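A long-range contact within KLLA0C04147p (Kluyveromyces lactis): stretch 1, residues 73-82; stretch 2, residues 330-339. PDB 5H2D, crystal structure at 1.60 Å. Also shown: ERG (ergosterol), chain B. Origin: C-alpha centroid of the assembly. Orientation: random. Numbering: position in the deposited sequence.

Stretch 1 (73-82) LQRVAEDLEY
Stretch 2 330-339: LTKFAVTLNA

Two helical stretches, far apart in sequence, pack through a mixed contact centred on Phe333, with one direct hydrogen bond and two bridging waters. The first continues a helix already under way at Leu73, then tightens into a 3-10 segment around Glu78 and Asp79; the second is a weakly bonded helix near 332-337. Their axes run roughly antiparallel (137°), 10.0 Å apart at closest approach, so the CA atoms of Gln74 and Leu337 (6.6 Å), Glu78 and Ala334 (6.9 Å), and Glu81 and Phe333 (6.4 Å) pair in reverse order.

Phe333 (chi1 t, chi2 78°) is central. Glu81 (t, t) sets CA 3.9 Å from its ring centroid, almost on the normal, a CH-pi contact, while Ala77 O meets the ring edge, 3.6 Å from Phe333 CE2. Leu337 (m, t) places CD2 4.3 Å from Ala77 CB, an apolar methyl-to-methyl contact, and CD1 3.8 Å from Glu78 CG.

At one end, Gln74 (m, t) NE2 donates to OD1 of Asn338 (chi1 t) (2.9 Å, 170°), a nearly linear amide pairing. At the other, Thr331 (p) caps its helix, OG1 accepting from Ala334 N at 2.9 Å, and donates to a water (O to OG1 2.6 Å) that donates to Glu78 (m, t) OE1 (O to OE1 2.7 Å) and Glu81 OE1 (O to OE1 2.8 Å). A second water accepts from Phe333 N (water O to N 2.9 Å) and donates to Glu81 OE2 (water O to OE2 2.7 Å). Arg75 NE salt-bridges Glu78 OE2 (3.2 Å), balancing carboxylate charge.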

ATOM      1  N   LEU A  73      -4.718  -3.624   5.987  1.00  9.09           N
ATOM      2  CA  LEU A  73      -4.995  -4.111   4.633  1.00  9.05           C
ATOM      3  C   LEU A  73      -5.339  -2.973   3.685  1.00 10.70           C
ATOM      4  O   LEU A  73      -5.016  -3.035   2.493  1.00 13.31           O
ATOM      5  CB  LEU A  73      -6.158  -5.113   4.658  1.00  9.28           C
ATOM      6  CG  LEU A  73      -6.001  -6.354   5.525  1.00  9.93           C
ATOM      7  CD1 LEU A  73      -7.196  -7.308   5.351  1.00  9.55           C
ATOM      8  CD2 LEU A  73      -4.701  -7.050   5.172  1.00 10.25           C
ATOM      9  N   GLN A  74      -6.014  -1.944   4.192  1.00  9.39           N
ATOM     10  CA  GLN A  74      -6.400  -0.809   3.371  1.00  9.04           C
ATOM     11  C   GLN A  74      -5.277   0.213   3.250  1.00  9.97           C
ATOM     12  O   GLN A  74      -5.127   0.826   2.190  1.00 10.15           O
ATOM     13  CB  GLN A  74      -7.674  -0.193   3.956  1.00  8.49           C
ATOM     14  CG  GLN A  74      -8.866  -1.160   3.823  1.00  8.88           C
ATOM     15  CD  GLN A  74     -10.037  -0.792   4.693  1.00 10.00           C
ATOM     16  OE1 GLN A  74      -9.870  -0.271   5.791  1.00  9.36           O
ATOM     17  NE2 GLN A  74     -11.251  -1.084   4.212  1.00  9.59           N
ATOM     18  N   ARG A  75      -4.449   0.385   4.292  1.00  8.76           N
ATOM     19  CA  ARG A  75      -3.282   1.250   4.134  1.00  9.30           C
ATOM     20  C   ARG A  75      -2.373   0.741   3.030  1.00  9.22           C
ATOM     21  O   ARG A  75      -1.779   1.537   2.293  1.00  9.38           O
ATOM     22  CB  ARG A  75      -2.497   1.348   5.444  1.00 10.11           C
ATOM     23  CG  ARG A  75      -3.247   2.035   6.565  1.00 10.16           C
ATOM     24  CD  ARG A  75      -3.777   3.416   6.174  1.00 10.93           C
ATOM     25  NE  ARG A  75      -2.701   4.380   5.940  1.00 12.27           N
ATOM     26  CZ  ARG A  75      -2.180   5.172   6.879  1.00  9.96           C
ATOM     27  NH1 ARG A  75      -2.659   5.146   8.121  1.00 12.94           N
ATOM     28  NH2 ARG A  75      -1.199   6.000   6.554  1.00 11.65           N
ATOM     29  N   VAL A  76      -2.229  -0.581   2.910  1.00  9.09           N
ATOM     30  CA  VAL A  76      -1.409  -1.131   1.833  1.00  9.47           C
ATOM     31  C   VAL A  76      -2.042  -0.867   0.471  1.00  9.54           C
ATOM     32  O   VAL A  76      -1.331  -0.632  -0.514  1.00 11.44           O
ATOM     33  CB  VAL A  76      -1.165  -2.630   2.077  1.00 12.51           C
ATOM     34  CG1 VAL A  76      -0.494  -3.256   0.875  1.00 13.70           C
ATOM     35  CG2 VAL A  76      -0.302  -2.819   3.339  1.00 13.92           C
ATOM     36  N   ALA A  77      -3.379  -0.858   0.389  1.00  9.69           N
ATOM     37  CA  ALA A  77      -4.031  -0.499  -0.867  1.00 10.53           C
ATOM     38  C   ALA A  77      -3.768   0.946  -1.274  1.00 10.35           C
ATOM     39  O   ALA A  77      -3.905   1.278  -2.459  1.00 11.17           O
ATOM     40  CB  ALA A  77      -5.541  -0.741  -0.765  1.00 11.49           C
ATOM     41  N   GLU A  78      -3.399   1.822  -0.330  1.00  9.88           N
ATOM     42  CA  GLU A  78      -3.053   3.185  -0.706  1.00  9.29           C
ATOM     43  C   GLU A  78      -1.782   3.259  -1.552  1.00 11.82           C
ATOM     44  O   GLU A  78      -1.481   4.334  -2.083  1.00 11.81           O
ATOM     45  CB  GLU A  78      -2.940   4.058   0.555  1.00 10.73           C
ATOM     46  CG  GLU A  78      -4.300   4.206   1.267  1.00 10.64           C
ATOM     47  CD  GLU A  78      -4.290   5.160   2.462  1.00 12.22           C
ATOM     48  OE1 GLU A  78      -3.883   6.337   2.314  1.00 14.21           O
ATOM     49  OE2 GLU A  78      -4.732   4.743   3.556  1.00 13.81           O
ATOM     50  N   ASP A  79      -1.045   2.149  -1.702  1.00 10.53           N
ATOM     51  CA  ASP A  79       0.012   2.077  -2.713  1.00 10.68           C
ATOM     52  C   ASP A  79      -0.517   2.456  -4.085  1.00 10.90           C
ATOM     53  O   ASP A  79       0.242   2.928  -4.945  1.00 12.84           O
ATOM     54  CB  ASP A  79       0.588   0.661  -2.847  1.00 10.68           C
ATOM     55  CG  ASP A  79       1.474   0.231  -1.703  1.00 11.60           C
ATOM     56  OD1 ASP A  79       1.912   1.069  -0.877  1.00 12.87           O
ATOM     57  OD2 ASP A  79       1.726  -1.002  -1.653  1.00 13.08           O
ATOM     58  N   LEU A  80      -1.807   2.242  -4.310  1.00  9.67           N
ATOM     59  CA  LEU A  80      -2.394   2.360  -5.641  1.00 13.78           C
ATOM     60  C   LEU A  80      -2.957   3.738  -5.943  1.00 11.88           C
ATOM     61  O   LEU A  80      -3.532   3.923  -7.025  1.00 12.50           O
ATOM     62  CB  LEU A  80      -3.506   1.317  -5.796  1.00 12.05           C
ATOM     63  CG  LEU A  80      -3.035  -0.119  -5.581  1.00 11.59           C
ATOM     64  CD1 LEU A  80      -4.184  -1.081  -5.805  1.00 14.54           C
ATOM     65  CD2 LEU A  80      -1.853  -0.430  -6.508  1.00 14.20           C
ATOM     66  N   GLU A  81      -2.820   4.710  -5.031  1.00 10.54           N
ATOM     67  CA  GLU A  81      -3.499   5.989  -5.222  1.00 10.06           C
ATOM     68  C   GLU A  81      -3.126   6.626  -6.557  1.00 12.18           C
ATOM     69  O   GLU A  81      -3.984   7.197  -7.239  1.00 13.53           O
ATOM     70  CB  GLU A  81      -3.177   6.952  -4.075  1.00 11.81           C
ATOM     71  CG  GLU A  81      -3.875   8.290  -4.226  1.00 11.29           C
ATOM     72  CD  GLU A  81      -3.715   9.194  -3.000  1.00 14.48           C
ATOM     73  OE1 GLU A  81      -3.128   8.757  -1.985  1.00 13.84           O
ATOM     74  OE2 GLU A  81      -4.171  10.354  -3.048  1.00 14.39           O
ATOM     75  N   TYR A  82      -1.857   6.541  -6.944  1.00 11.55           N
ATOM     76  CA  TYR A  82      -1.376   7.154  -8.183  1.00 12.18           C
ATOM     77  C   TYR A  82      -0.951   6.096  -9.199  1.00 14.75           C
ATOM     78  O   TYR A  82       0.051   6.250  -9.896  1.00 13.58           O
ATOM     79  CB  TYR A  82      -0.228   8.115  -7.886  1.00 12.94           C
ATOM     80  CG  TYR A  82      -0.605   9.189  -6.881  1.00 12.35           C
ATOM     81  CD1 TYR A  82      -1.197  10.384  -7.292  1.00 12.77           C
ATOM     82  CD2 TYR A  82      -0.370   9.015  -5.519  1.00 12.79           C
ATOM     83  CE1 TYR A  82      -1.550  11.378  -6.384  1.00 14.43           C
ATOM     84  CE2 TYR A  82      -0.709  10.005  -4.603  1.00 12.86           C
ATOM     85  CZ  TYR A  82      -1.310  11.174  -5.030  1.00 15.27           C
ATOM     86  OH  TYR A  82      -1.641  12.142  -4.106  1.00 14.25           O
ATOM     87  N   LEU A 330      -8.255  11.601   6.767  1.00 11.77           N
ATOM     88  CA  LEU A 330      -8.141  10.695   5.638  1.00 11.17           C
ATOM     89  C   LEU A 330      -7.995  11.465   4.333  1.00 12.20           C
ATOM     90  O   LEU A 330      -8.474  12.596   4.194  1.00 14.60           O
ATOM     91  CB  LEU A 330      -9.367   9.796   5.553  1.00 10.34           C
ATOM     92  CG  LEU A 330      -9.615   8.845   6.720  1.00 10.20           C
ATOM     93  CD1 LEU A 330     -10.753   7.905   6.349  1.00 12.60           C
ATOM     94  CD2 LEU A 330      -8.346   8.053   7.076  1.00 12.68           C
ATOM     95  N   THR A 331      -7.326  10.840   3.370  1.00 12.13           N
ATOM     96  CA  THR A 331      -7.305  11.341   2.000  1.00 11.39           C
ATOM     97  C   THR A 331      -8.611  10.999   1.289  1.00 11.42           C
ATOM     98  O   THR A 331      -9.370  10.127   1.712  1.00 11.87           O
ATOM     99  CB  THR A 331      -6.156  10.726   1.201  1.00 12.98           C
ATOM    100  OG1 THR A 331      -6.324   9.302   1.151  1.00 12.58           O
ATOM    101  CG2 THR A 331      -4.793  11.079   1.813  1.00 13.77           C
ATOM    102  N   LYS A 332      -8.853  11.673   0.162  1.00 13.47           N
ATOM    103  CA  LYS A 332      -9.985  11.300  -0.682  1.00 13.50           C
ATOM    104  C   LYS A 332      -9.920   9.827  -1.055  1.00 11.74           C
ATOM    105  O   LYS A 332     -10.922   9.104  -0.982  1.00 13.17           O
ATOM    106  CB  LYS A 332     -10.010  12.146  -1.959  1.00 18.11           C
ATOM    107  CG  LYS A 332     -10.487  13.574  -1.808  1.00 21.57           C
ATOM    108  CD  LYS A 332     -11.019  14.084  -3.170  1.00 24.89           C
ATOM    109  CE  LYS A 332     -10.260  15.295  -3.696  1.00 35.67           C
ATOM    110  NZ  LYS A 332      -8.873  14.965  -4.134  1.00 37.49           N
ATOM    111  N   PHE A 333      -8.737   9.364  -1.475  1.00 12.28           N
ATOM    112  CA  PHE A 333      -8.609   7.972  -1.881  1.00 11.62           C
ATOM    113  C   PHE A 333      -8.901   7.043  -0.712  1.00 10.27           C
ATOM    114  O   PHE A 333      -9.613   6.045  -0.868  1.00 11.29           O
ATOM    115  CB  PHE A 333      -7.212   7.705  -2.440  1.00 10.96           C
ATOM    116  CG  PHE A 333      -7.039   6.320  -3.001  1.00 11.64           C
ATOM    117  CD1 PHE A 333      -7.532   5.993  -4.261  1.00 13.10           C
ATOM    118  CD2 PHE A 333      -6.351   5.344  -2.285  1.00 12.64           C
ATOM    119  CE1 PHE A 333      -7.365   4.726  -4.775  1.00 12.17           C
ATOM    120  CE2 PHE A 333      -6.191   4.076  -2.800  1.00 13.81           C
ATOM    121  CZ  PHE A 333      -6.681   3.766  -4.049  1.00 12.85           C
ATOM    122  N   ALA A 334      -8.369   7.361   0.471  1.00 11.03           N
ATOM    123  CA  ALA A 334      -8.599   6.488   1.614  1.00  9.27           C
ATOM    124  C   ALA A 334     -10.073   6.425   1.978  1.00 10.43           C
ATOM    125  O   ALA A 334     -10.554   5.379   2.413  1.00 10.63           O
ATOM    126  CB  ALA A 334      -7.766   6.943   2.818  1.00 10.16           C
ATOM    127  N   VAL A 335     -10.806   7.530   1.797  1.00  9.42           N
ATOM    128  CA  VAL A 335     -12.240   7.527   2.067  1.00 11.63           C
ATOM    129  C   VAL A 335     -12.972   6.499   1.213  1.00 12.69           C
ATOM    130  O   VAL A 335     -13.999   5.942   1.639  1.00 11.06           O
ATOM    131  CB  VAL A 335     -12.803   8.951   1.870  1.00 11.54           C
ATOM    132  CG1 VAL A 335     -14.342   8.926   1.809  1.00 13.29           C
ATOM    133  CG2 VAL A 335     -12.371   9.843   3.024  1.00 12.68           C
ATOM    134  N   THR A 336     -12.448   6.184   0.017  1.00 11.70           N
ATOM    135  CA  THR A 336     -13.153   5.224  -0.834  1.00 11.68           C
ATOM    136  C   THR A 336     -13.012   3.777  -0.364  1.00 10.90           C
ATOM    137  O   THR A 336     -13.796   2.922  -0.795  1.00 11.33           O
ATOM    138  CB  THR A 336     -12.676   5.291  -2.295  1.00 11.58           C
ATOM    139  OG1 THR A 336     -11.368   4.703  -2.427  1.00 11.95           O
ATOM    140  CG2 THR A 336     -12.679   6.724  -2.822  1.00 12.36           C
ATOM    141  N   LEU A 337     -12.046   3.475   0.509  1.00  9.58           N
ATOM    142  CA  LEU A 337     -11.617   2.092   0.670  1.00 10.66           C
ATOM    143  C   LEU A 337     -12.556   1.291   1.562  1.00  9.57           C
ATOM    144  O   LEU A 337     -12.906   0.151   1.232  1.00 12.05           O
ATOM    145  CB  LEU A 337     -10.201   2.052   1.245  1.00 10.04           C
ATOM    146  CG  LEU A 337      -9.122   2.584   0.303  1.00 11.58           C
ATOM    147  CD1 LEU A 337      -7.770   2.663   1.011  1.00 12.34           C
ATOM    148  CD2 LEU A 337      -9.013   1.736  -0.948  1.00 12.69           C
ATOM    149  N   ASN A 338     -12.934   1.842   2.715  1.00 11.03           N
ATOM    150  CA  ASN A 338     -13.799   1.131   3.651  1.00 11.07           C
ATOM    151  C   ASN A 338     -15.276   1.422   3.422  1.00 12.47           C
ATOM    152  O   ASN A 338     -16.072   1.322   4.365  1.00 10.91           O
ATOM    153  CB  ASN A 338     -13.419   1.462   5.095  1.00 11.31           C
ATOM    154  CG  ASN A 338     -13.856   0.375   6.061  1.00  9.54           C
ATOM    155  OD1 ASN A 338     -13.732  -0.805   5.759  1.00  9.43           O
ATOM    156  ND2 ASN A 338     -14.406   0.771   7.216  1.00 12.17           N
ATOM    157  N   ALA A 339     -15.663   1.762   2.200  1.00 12.62           N
ATOM    158  CA  ALA A 339     -17.052   2.128   1.912  1.00 13.10           C
ATOM    159  C   ALA A 339     -17.920   0.883   1.794  1.00 13.13           C
ATOM    160  O   ALA A 339     -17.632   0.020   0.959  1.00 13.14           O
ATOM    161  CB  ALA A 339     -17.126   2.925   0.618  1.00 13.62           C
TER
HETATM  162  C1  ERG B1301       3.477   3.133   4.881  1.00  9.20           C
HETATM  163  C2  ERG B1301       3.167   2.743   3.438  1.00  9.76           C
HETATM  164  C3  ERG B1301       3.169   1.238   3.368  1.00 10.84           C
HETATM  165  C4  ERG B1301       2.112   0.661   4.311  1.00 11.30           C
HETATM  166  C5  ERG B1301       2.235   1.166   5.649  1.00 10.61           C
HETATM  167  C6  ERG B1301       1.878   0.345   6.710  1.00 10.14           C
HETATM  168  C7  ERG B1301       1.901   0.777   8.046  1.00 11.51           C
HETATM  169  C8  ERG B1301       2.280   2.083   8.369  1.00  9.91           C
HETATM  170  C9  ERG B1301       2.860   2.884   7.341  1.00 10.00           C
HETATM  171  C10 ERG B1301       2.468   2.547   5.878  1.00 10.36           C
HETATM  172  C11 ERG B1301       2.809   4.445   7.626  1.00 11.85           C
HETATM  173  C12 ERG B1301       3.049   4.797   9.097  1.00 11.14           C
HETATM  174  C13 ERG B1301       2.052   3.988   9.953  1.00 10.89           C
HETATM  175  C14 ERG B1301       2.448   2.509   9.743  1.00  9.71           C
HETATM  176  C15 ERG B1301       1.619   1.812  10.803  1.00 11.42           C
HETATM  177  C16 ERG B1301       1.649   2.790  12.012  1.00 10.00           C
HETATM  178  C17 ERG B1301       2.311   4.082  11.460  1.00 10.55           C
HETATM  179  C18 ERG B1301       0.577   4.298   9.612  1.00 10.93           C
HETATM  180  C19 ERG B1301       1.070   3.179   5.628  1.00 10.28           C
HETATM  181  C20 ERG B1301       1.754   5.304  12.227  1.00 11.72           C
HETATM  182  C21 ERG B1301       2.265   6.648  11.724  1.00 13.03           C
HETATM  183  C22 ERG B1301       2.189   5.120  13.676  1.00 12.25           C
HETATM  184  C23 ERG B1301       1.174   4.871  14.746  1.00 13.49           C
HETATM  185  C24 ERG B1301       1.638   4.655  16.187  1.00 12.13           C
HETATM  186  C25 ERG B1301       0.685   5.413  17.121  1.00 13.74           C
HETATM  187  C26 ERG B1301       0.765   6.906  16.785  1.00 15.98           C
HETATM  188  C27 ERG B1301       1.062   5.249  18.603  1.00 16.98           C
HETATM  189  C28 ERG B1301       1.594   3.161  16.439  1.00 11.57           C
HETATM  190  O1  ERG B1301       2.922   0.788   1.988  1.00 12.53           O
HETATM  191  O   HOH W   1      -4.642   7.603   0.100  1.00 12.40           O
HETATM  192  O   HOH W   2      -6.680  11.168  -2.531  1.00 13.77           O